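Local coordinates for ribonuclease T2 (Homo sapiens, PDB 3T0O), which cleaves single-stranded RNA, preferentially between purine and uridine residues, and so supplies degraded microbial RNA for sensing by TLR8 in innate immunity, at residues N124-L127 with L128-I132. Numbering follows the deposited sequence.
Sequences NSVL and LKLGI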
# COMPACT_ATOMS: atom_id res chain seq x y z
N ASN A 124 6.10 8.29 3.43
CA ASN A 124 6.72 8.39 4.73
C ASN A 124 7.35 9.77 4.97
O ASN A 124 7.10 10.38 6.04
CB ASN A 124 7.73 7.32 4.89
CG ASN A 124 7.07 6.03 5.15
OD1 ASN A 124 6.51 5.88 6.24
ND2 ASN A 124 7.17 5.08 4.21
N SER A 125 8.11 10.27 4.02
CA SER A 125 8.74 11.59 4.23
C SER A 125 7.69 12.66 4.21
O SER A 125 7.83 13.62 4.95
CB SER A 125 9.80 11.89 3.17
OG SER A 125 10.85 10.98 3.37
N VAL A 126 6.69 12.51 3.37
CA VAL A 126 5.62 13.50 3.28
C VAL A 126 4.94 13.71 4.61
O VAL A 126 4.81 14.87 5.10
CB VAL A 126 4.67 13.10 2.21
CG1 VAL A 126 3.38 13.85 2.27
CG2 VAL A 126 5.36 13.29 0.88
N LEU A 127 4.57 12.57 5.24
CA LEU A 127 3.86 12.69 6.49
C LEU A 127 4.76 13.33 7.54
O LEU A 127 4.32 14.22 8.29
CB LEU A 127 3.39 11.28 6.96
CG LEU A 127 2.20 10.84 6.14
CD1 LEU A 127 2.02 9.31 6.51
CD2 LEU A 127 0.91 11.59 6.42
N LEU A 128 6.00 12.83 7.64
CA LEU A 128 6.87 13.36 8.69
C LEU A 128 7.14 14.82 8.52
O LEU A 128 7.17 15.53 9.52
CB LEU A 128 8.16 12.56 8.76
CG LEU A 128 7.91 11.15 9.27
CD1 LEU A 128 9.19 10.30 9.01
CD2 LEU A 128 7.42 11.13 10.74
N LYS A 129 7.32 15.28 7.27
CA LYS A 129 7.56 16.71 7.04
C LYS A 129 6.38 17.55 7.44
O LYS A 129 6.56 18.74 7.84
CB LYS A 129 7.87 16.91 5.54
CG LYS A 129 8.14 18.34 5.26
CD LYS A 129 8.77 18.48 3.95
CE LYS A 129 9.07 19.93 3.72
NZ LYS A 129 9.80 20.01 2.47
N LEU A 130 5.20 16.95 7.35
CA LEU A 130 3.99 17.62 7.74
C LEU A 130 3.81 17.59 9.26
O LEU A 130 2.82 18.16 9.78
CB LEU A 130 2.82 16.95 7.00
CG LEU A 130 2.65 17.00 5.45
CD1 LEU A 130 1.63 16.03 4.96
CD2 LEU A 130 2.26 18.43 5.01
N GLY A 131 4.68 16.88 9.98
CA GLY A 131 4.52 16.76 11.44
C GLY A 131 3.57 15.67 11.83
O GLY A 131 3.18 15.57 13.03
N ILE A 132 3.20 14.85 10.85
CA ILE A 132 2.28 13.75 11.19
C ILE A 132 3.06 12.50 11.44
O ILE A 132 3.52 11.85 10.51
CB ILE A 132 1.26 13.55 10.06
CG1 ILE A 132 0.57 14.88 9.84
CG2 ILE A 132 0.31 12.42 10.45
CD1 ILE A 132 -0.44 14.82 8.68
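Leu128 N donates to Asn124 O at 3.1 Å in a nearly straight bond (168° at the hydrogen), an i to i+4 link in the short helix 123-129. The Leu128 side chain lies off the end of the same carbonyl: its CG, anti to its own carbonyl carbon, is 3.4 Å from Asn124 O, with CD1 close by. Lys129 repeats the backbone pattern, its N reaching Ser125 O at 2.9 Å. CB of Lys129 sits against Ser125 O, while the extended chain beyond leads away from 124-127. At Leu130 the amide is shared: it bonds to Val126 O with a bent geometry (140°) and weakly to Leu127 O at 3.0 Å. The side chain of Leu130 runs alongside that of Val126, pointing the same way, and CD1 meets Val126 CG1 at 3.9 Å. Gly131 takes a positive phi of 84° and turns the chain out of the helix, its N bonded to Leu128 O at 2.9 Å. Ile132 N then returns at 2.9 Å to Leu127 O, the carbonyl five positions earlier; this bond and that from Gly131 N to Leu128 O are the two bonds of a Schellman motif. Beside them the side chains of Leu127 and Ile132 make an apolar contact, crossing at a slant, with Leu127 CD2 meeting CB (4.1 Å), CG2 and CD1 of Ile132.

Val126, Leu130 and Ile132 pack against helix 141-152, Val126 on Leu148 and Tyr152, Leu130 on Ala147 and Ile132 on Phe144. Leu127 packs on Trp38 and Tyr224, while Asn124 OD1 hydrogen-bonds Trp38 N, tying the helix to the loop just before strand 39-45, which carries the predicted active-site residue His41.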